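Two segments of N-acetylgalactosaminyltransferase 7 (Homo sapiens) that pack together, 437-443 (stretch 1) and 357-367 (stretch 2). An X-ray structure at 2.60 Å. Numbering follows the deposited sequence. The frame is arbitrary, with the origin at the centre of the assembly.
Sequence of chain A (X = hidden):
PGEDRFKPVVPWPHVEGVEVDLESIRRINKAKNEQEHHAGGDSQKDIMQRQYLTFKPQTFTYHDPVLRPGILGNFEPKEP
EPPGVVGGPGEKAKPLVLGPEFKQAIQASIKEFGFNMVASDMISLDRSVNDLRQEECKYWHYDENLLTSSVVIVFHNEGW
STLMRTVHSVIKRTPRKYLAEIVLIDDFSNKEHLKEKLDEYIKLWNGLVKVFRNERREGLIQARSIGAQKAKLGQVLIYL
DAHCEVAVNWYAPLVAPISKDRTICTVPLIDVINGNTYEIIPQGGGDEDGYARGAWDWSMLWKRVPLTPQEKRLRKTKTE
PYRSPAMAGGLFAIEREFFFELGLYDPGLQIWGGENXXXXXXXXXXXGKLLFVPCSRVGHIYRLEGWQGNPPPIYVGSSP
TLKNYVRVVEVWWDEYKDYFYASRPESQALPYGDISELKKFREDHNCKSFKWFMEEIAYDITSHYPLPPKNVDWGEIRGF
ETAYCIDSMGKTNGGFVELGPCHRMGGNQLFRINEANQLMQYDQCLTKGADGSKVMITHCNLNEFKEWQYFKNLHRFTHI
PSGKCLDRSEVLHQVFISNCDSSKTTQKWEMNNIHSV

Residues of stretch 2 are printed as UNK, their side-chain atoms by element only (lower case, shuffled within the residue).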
ATOM      1  N   GLU A 437      32.687   9.927 -23.297  1.00 28.98           N
ATOM      2  CA  GLU A 437      32.172  10.323 -24.603  1.00 27.20           C
ATOM      3  C   GLU A 437      31.013  11.295 -24.453  1.00 29.26           C
ATOM      4  O   GLU A 437      30.904  12.265 -25.204  1.00 33.30           O
ATOM      5  CB  GLU A 437      31.756   9.090 -25.399  1.00 29.54           C
ATOM      6  CG  GLU A 437      32.865   8.071 -25.588  1.00 26.85           C
ATOM      7  CD  GLU A 437      32.396   6.809 -26.299  1.00 34.42           C
ATOM      8  OE1 GLU A 437      31.876   5.892 -25.626  1.00 36.92           O
ATOM      9  OE2 GLU A 437      32.542   6.720 -27.537  1.00 42.44           O
ATOM     10  N   LEU A 438      30.155  11.078 -23.459  1.00 32.49           N
ATOM     11  CA  LEU A 438      29.065  12.015 -23.235  1.00 29.86           C
ATOM     12  C   LEU A 438      29.594  13.397 -22.895  1.00 29.09           C
ATOM     13  O   LEU A 438      29.096  14.405 -23.413  1.00 33.21           O
ATOM     14  CB  LEU A 438      28.142  11.484 -22.143  1.00 26.26           C
ATOM     15  CG  LEU A 438      27.208  10.431 -22.727  1.00 36.11           C
ATOM     16  CD1 LEU A 438      27.289   9.203 -21.870  1.00 41.83           C
ATOM     17  CD2 LEU A 438      25.760  10.946 -22.773  1.00 50.05           C
ATOM     18  N   LYS A 439      30.603  13.472 -22.025  1.00 28.00           N
ATOM     19  CA  LYS A 439      31.188  14.771 -21.711  1.00 29.58           C
ATOM     20  C   LYS A 439      31.890  15.388 -22.922  1.00 30.91           C
ATOM     21  O   LYS A 439      31.797  16.602 -23.134  1.00 30.29           O
ATOM     22  CB  LYS A 439      32.142  14.639 -20.531  1.00 30.49           C
ATOM     23  CG  LYS A 439      31.560  15.169 -19.222  1.00 34.94           C
ATOM     24  CD  LYS A 439      32.161  14.481 -17.996  1.00 25.78           C
ATOM     25  CE  LYS A 439      32.264  15.477 -16.858  1.00 32.85           C
ATOM     26  NZ  LYS A 439      31.142  16.485 -16.863  1.00 38.22           N
ATOM     27  N   LYS A 440      32.568  14.576 -23.744  1.00 30.09           N
ATOM     28  CA  LYS A 440      33.166  15.120 -24.960  1.00 29.64           C
ATOM     29  C   LYS A 440      32.100  15.620 -25.938  1.00 35.96           C
ATOM     30  O   LYS A 440      32.298  16.644 -26.615  1.00 30.54           O
ATOM     31  CB  LYS A 440      34.057  14.076 -25.620  1.00 26.09           C
ATOM     32  CG  LYS A 440      34.761  14.583 -26.848  1.00 29.76           C
ATOM     33  CD  LYS A 440      35.887  13.645 -27.255  1.00 33.31           C
ATOM     34  CE  LYS A 440      36.088  13.610 -28.766  1.00 38.33           C
ATOM     35  NZ  LYS A 440      36.210  14.953 -29.338  1.00 37.55           N
ATOM     36  N   PHE A 441      30.970  14.913 -26.036  1.00 32.38           N
ATOM     37  CA  PHE A 441      29.875  15.386 -26.881  1.00 34.33           C
ATOM     38  C   PHE A 441      29.471  16.809 -26.515  1.00 33.18           C
ATOM     39  O   PHE A 441      29.393  17.695 -27.378  1.00 35.49           O
ATOM     40  CB  PHE A 441      28.673  14.451 -26.762  1.00 28.60           C
ATOM     41  CG  PHE A 441      27.449  14.964 -27.445  1.00 32.56           C
ATOM     42  CD1 PHE A 441      27.210  14.669 -28.785  1.00 34.83           C
ATOM     43  CD2 PHE A 441      26.532  15.755 -26.754  1.00 31.69           C
ATOM     44  CE1 PHE A 441      26.080  15.155 -29.424  1.00 31.91           C
ATOM     45  CE2 PHE A 441      25.391  16.228 -27.379  1.00 33.30           C
ATOM     46  CZ  PHE A 441      25.168  15.932 -28.722  1.00 34.62           C
ATOM     47  N   ARG A 442      29.215  17.042 -25.226  1.00 30.59           N
ATOM     48  CA  ARG A 442      28.767  18.354 -24.779  1.00 30.74           C
ATOM     49  C   ARG A 442      29.804  19.428 -25.079  1.00 37.60           C
ATOM     50  O   ARG A 442      29.454  20.534 -25.508  1.00 40.14           O
ATOM     51  CB  ARG A 442      28.460  18.304 -23.291  1.00 28.38           C
ATOM     52  CG  ARG A 442      27.887  19.567 -22.790  1.00 33.96           C
ATOM     53  CD  ARG A 442      27.615  19.475 -21.315  1.00 32.51           C
ATOM     54  NE  ARG A 442      27.481  20.807 -20.739  1.00 32.40           N
ATOM     55  CZ  ARG A 442      27.220  21.036 -19.460  1.00 32.57           C
ATOM     56  NH1 ARG A 442      27.059  20.022 -18.621  1.00 32.62           N
ATOM     57  NH2 ARG A 442      27.111  22.283 -19.024  1.00 34.84           N
ATOM     58  N   GLU A 443      31.085  19.124 -24.868  1.00 37.42           N
ATOM     59  CA  GLU A 443      32.124  20.098 -25.175  1.00 36.21           C
ATOM     60  C   GLU A 443      32.270  20.321 -26.676  1.00 34.09           C
ATOM     61  O   GLU A 443      32.403  21.459 -27.121  1.00 35.97           O
ATOM     62  CB  GLU A 443      33.450  19.665 -24.564  1.00 40.54           C
ATOM     63  CG  GLU A 443      33.703  20.310 -23.209  1.00 61.49           C
ATOM     64  CD  GLU A 443      34.862  19.683 -22.448  1.00 80.80           C
ATOM     65  OE1 GLU A 443      35.149  18.477 -22.665  1.00 73.51           O
ATOM     66  OE2 GLU A 443      35.482  20.408 -21.629  1.00 90.47           O
ATOM     67  N   UNK A 357      14.835  12.887 -18.927  1.00 28.20           N
ATOM     68  CA  UNK A 357      15.622  14.026 -18.528  1.00 28.15           C
ATOM     69  C   UNK A 357      16.865  14.257 -19.371  1.00 27.58           C
ATOM     70  O   UNK A 357      17.158  15.364 -19.732  1.00 26.69           O
ATOM     71  c   UNK A 357      13.473  12.940 -14.425  1.00 26.29           C
ATOM     72  c   UNK A 357      15.963  13.917 -17.055  1.00 28.96           C
ATOM     73  c   UNK A 357      14.766  13.925 -16.168  1.00 29.03           C
ATOM     74  c   UNK A 357      12.553  13.942 -14.532  1.00 28.22           C
ATOM     75  c   UNK A 357      12.732  14.935 -15.454  1.00 26.59           C
ATOM     76  c   UNK A 357      13.835  14.923 -16.266  1.00 27.70           C
ATOM     77  c   UNK A 357      14.572  12.935 -15.240  1.00 25.96           C
ATOM     78  N   UNK A 358      17.567  13.187 -19.700  1.00 28.55           N
ATOM     79  CA  UNK A 358      18.792  13.265 -20.464  1.00 29.84           C
ATOM     80  C   UNK A 358      18.615  13.827 -21.872  1.00 28.50           C
ATOM     81  O   UNK A 358      19.377  14.679 -22.285  1.00 28.88           O
ATOM     82  o   UNK A 358      22.225  11.579 -22.807  1.00 37.20           O
ATOM     83  c   UNK A 358      20.869  11.864 -20.906  1.00 33.38           C
ATOM     84  c   UNK A 358      21.150  11.306 -22.275  1.00 33.13           C
ATOM     85  c   UNK A 358      19.404  11.876 -20.552  1.00 32.63           C
ATOM     86  o   UNK A 358      20.306  10.607 -22.820  1.00 34.08           O
ATOM     87  N   UNK A 359      17.587  13.373 -22.584  1.00 29.06           N
ATOM     88  CA  UNK A 359      17.269  13.901 -23.906  1.00 26.73           C
ATOM     89  C   UNK A 359      16.755  15.328 -23.802  1.00 25.69           C
ATOM     90  O   UNK A 359      17.068  16.162 -24.663  1.00 28.46           O
ATOM     91  c   UNK A 359      17.345  13.025 -26.905  1.00 27.87           C
ATOM     92  c   UNK A 359      16.267  12.965 -24.618  1.00 28.06           C
ATOM     93  c   UNK A 359      16.136  13.315 -26.102  1.00 26.48           C
ATOM     94  c   UNK A 359      14.896  13.045 -23.972  1.00 31.70           C
ATOM     95  N   UNK A 360      15.988  15.648 -22.745  1.00 24.02           N
ATOM     96  CA  UNK A 360      15.545  17.032 -22.533  1.00 25.19           C
ATOM     97  C   UNK A 360      16.726  17.988 -22.370  1.00 24.68           C
ATOM     98  O   UNK A 360      16.807  19.009 -23.064  1.00 26.18           O
ATOM     99  o   UNK A 360      13.503  16.311 -21.446  1.00 28.44           O
ATOM    100  c   UNK A 360      14.640  17.130 -21.308  1.00 26.20           C
ATOM    101  N   UNK A 361      17.635  17.700 -21.432  1.00 25.31           N
ATOM    102  CA  UNK A 361      18.783  18.585 -21.255  1.00 25.54           C
ATOM    103  C   UNK A 361      19.600  18.678 -22.547  1.00 27.70           C
ATOM    104  O   UNK A 361      19.904  19.784 -23.007  1.00 25.44           O
ATOM    105  c   UNK A 361      17.162  18.624 -17.230  1.00 29.02           C
ATOM    106  c   UNK A 361      19.644  18.136 -20.068  1.00 27.49           C
ATOM    107  c   UNK A 361      18.392  16.600 -16.818  1.00 25.55           C
ATOM    108  c   UNK A 361      18.859  17.927 -18.784  1.00 25.03           C
ATOM    109  c   UNK A 361      17.877  18.821 -18.394  1.00 23.79           C
ATOM    110  c   UNK A 361      19.096  16.815 -17.980  1.00 26.28           C
ATOM    111  c   UNK A 361      17.424  17.502 -16.439  1.00 30.14           C
ATOM    112  o   UNK A 361      16.703  17.283 -15.276  1.00 28.72           O
ATOM    113  N   UNK A 362      19.919  17.534 -23.180  1.00 26.32           N
ATOM    114  CA  UNK A 362      20.622  17.585 -24.469  1.00 27.48           C
ATOM    115  C   UNK A 362      19.951  18.557 -25.439  1.00 28.78           C
ATOM    116  O   UNK A 362      20.612  19.421 -26.034  1.00 28.39           O
ATOM    117  c   UNK A 362      20.712  16.197 -25.126  1.00 26.17           C
ATOM    118  c   UNK A 362      21.759  15.301 -24.528  1.00 30.37           C
ATOM    119  c   UNK A 362      21.518  13.042 -25.592  1.00 29.46           C
ATOM    120  n   UNK A 362      22.394  11.846 -25.584  1.00 35.05           N
ATOM    121  c   UNK A 362      22.334  14.316 -25.523  1.00 32.31           C
ATOM    122  N   UNK A 363      18.638  18.404 -25.647  1.00 24.47           N
ATOM    123  CA  UNK A 363      17.980  19.225 -26.657  1.00 23.80           C
ATOM    124  C   UNK A 363      18.128  20.701 -26.306  1.00 28.41           C
ATOM    125  O   UNK A 363      18.484  21.538 -27.152  1.00 28.05           O
ATOM    126  c   UNK A 363      16.379  17.480 -27.449  1.00 27.29           C
ATOM    127  c   UNK A 363      14.952  16.966 -27.474  1.00 25.79           C
ATOM    128  c   UNK A 363      15.774  19.893 -27.575  1.00 20.80           C
ATOM    129  c   UNK A 363      16.503  18.838 -26.793  1.00 20.22           C
ATOM    130  N   UNK A 364      17.838  21.041 -25.054  1.00 21.84           N
ATOM    131  CA  UNK A 364      17.783  22.442 -24.673  1.00 23.93           C
ATOM    132  C   UNK A 364      19.176  23.059 -24.653  1.00 26.76           C
ATOM    133  O   UNK A 364      19.405  24.117 -25.255  1.00 32.43           O
ATOM    134  c   UNK A 364      13.502  23.441 -23.711  1.00 22.67           C
ATOM    135  c   UNK A 364      17.115  22.575 -23.311  1.00 19.48           C
ATOM    136  c   UNK A 364      12.812  25.302 -24.998  1.00 25.80           C
ATOM    137  c   UNK A 364      12.461  24.224 -24.221  1.00 23.18           C
ATOM    138  c   UNK A 364      14.736  21.896 -22.692  1.00 20.99           C
ATOM    139  c   UNK A 364      14.168  25.594 -25.294  1.00 22.02           C
ATOM    140  c   UNK A 364      15.632  22.692 -23.341  1.00 21.69           C
ATOM    141  n   UNK A 364      13.463  22.338 -22.904  1.00 19.23           N
ATOM    142  c   UNK A 364      14.863  23.701 -24.004  1.00 24.63           C
ATOM    143  c   UNK A 364      15.189  24.808 -24.802  1.00 20.51           C
ATOM    144  N   UNK A 365      20.121  22.411 -23.971  1.00 23.15           N
ATOM    145  CA  UNK A 365      21.437  22.994 -23.791  1.00 26.73           C
ATOM    146  C   UNK A 365      22.278  22.969 -25.052  1.00 27.50           C
ATOM    147  O   UNK A 365      23.275  23.692 -25.126  1.00 34.96           O
ATOM    148  n   UNK A 365      21.441  20.878 -19.660  1.00 22.35           N
ATOM    149  c   UNK A 365      21.638  22.636 -21.298  1.00 32.23           C
ATOM    150  c   UNK A 365      22.247  21.772 -20.230  1.00 29.49           C
ATOM    151  o   UNK A 365      23.441  21.889 -19.934  1.00 28.99           O
ATOM    152  c   UNK A 365      22.174  22.284 -22.667  1.00 28.52           C
ATOM    153  N   UNK A 366      21.908  22.188 -26.056  1.00 23.53           N
ATOM    154  CA  UNK A 366      22.693  22.142 -27.275  1.00 24.68           C
ATOM    155  C   UNK A 366      22.012  22.868 -28.413  1.00 25.38           C
ATOM    156  O   UNK A 366      22.357  22.636 -29.577  1.00 28.72           O
ATOM    157  c   UNK A 366      23.014  20.698 -27.658  1.00 27.91           C
ATOM    158  s   UNK A 366      23.882  19.824 -26.304  1.00 41.93           S
ATOM    159  N   UNK A 367      21.063  23.745 -28.107  1.00 21.83           N
ATOM    160  CA  UNK A 367      20.523  24.630 -29.112  1.00 21.91           C
ATOM    161  C   UNK A 367      19.165  24.275 -29.669  1.00 26.65           C
ATOM    162  O   UNK A 367      18.654  25.015 -30.512  1.00 34.04           O
TER

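Position 357 carries seven side-chain carbons, one leading into a ring of six with no heteroatom, and lies out of reach of stretch 1; it is Phe357. At 358 there are three carbons, the third bearing two oxygens, a carboxylate on a two-carbon stem. One of its oxygens lies near the end of Leu438, and the residue is Glu358; the pair is Glu358 OE2 and Leu438 CD2, 3.6 Å apart, a packing contact with no hydrogen bond.

Position 359 has four carbons, forked at the first, with one arm two carbons long. This beta-branched pattern gives Ile359, which is buried but does not touch stretch 1. One carbon and one oxygen at 360 make Ser360, also buried and out of reach of stretch 1. At 361 a single carbon leads to a six-carbon ring bearing one oxygen, the phenol of Tyr361, whose side chain is out of reach of stretch 1.

Position 362 shows four carbons in a row ending in nitrogen, and the chain passes beside the ring of Phe441; it is Lys362. Lys362 CD lies 4.1 Å from Phe441 CE2. The ammonium bends back by one helical turn, and Lys362 NZ donates a hydrogen bond to Glu358 OE2 at 2.8 Å, within a salt bridge. Although Lys362 NZ lies close to the normal of the Phe441 ring, its distance of 5.9 Å from the ring centroid allows at most a weak cation-pi attraction.

Four carbons at 363, again forked at the first with one two-carbon arm, identify Ile363, out of reach. At 364 one carbon precedes fused five- and six-membered rings holding eight carbons and one nitrogen, the indole of Trp364; it too makes no contact with stretch 1. Position 365 has three carbons, the third carrying one oxygen and one nitrogen. This amide lies over one face of the Arg442 guanidinium and belongs to Gln365, whose CA-to-CB bond points toward stretch 1.

At 366 there is one carbon and then one sulfur, and the sulfur approaches the Phe441 ring obliquely. The residue is Cys366, with SG 4.0 Å from Phe441 CE2; the sulfur is bonded covalently to a group elsewhere in the structure. Here the chain leaves helical geometry. Position 367 has no side-chain atoms and is Gly367. Its phi of 103° and psi of 0° would jam a CB against the preceding carbonyl oxygen, so the backbone itself calls for glycine.

The two helices run in broadly the same direction, at 24°, with their axes 12.0 Å apart at closest approach. That wide spacing leaves side chains to bridge the gap, and the stretches bury only 233 Å² in total. Phe441 has the largest covered area, meeting both Lys362 and Cys366, while Leu438 packs beside the Glu358–Lys362 ion pair and Arg442 reaches Gln365. No hydrogen bond or salt bridge crosses between the stretches: the contact rests on side-chain packing, with the buried charges of Glu358 and Lys362 paired within their own helix.

Stretch 2, residues 357-367: FEISYKIWQCG
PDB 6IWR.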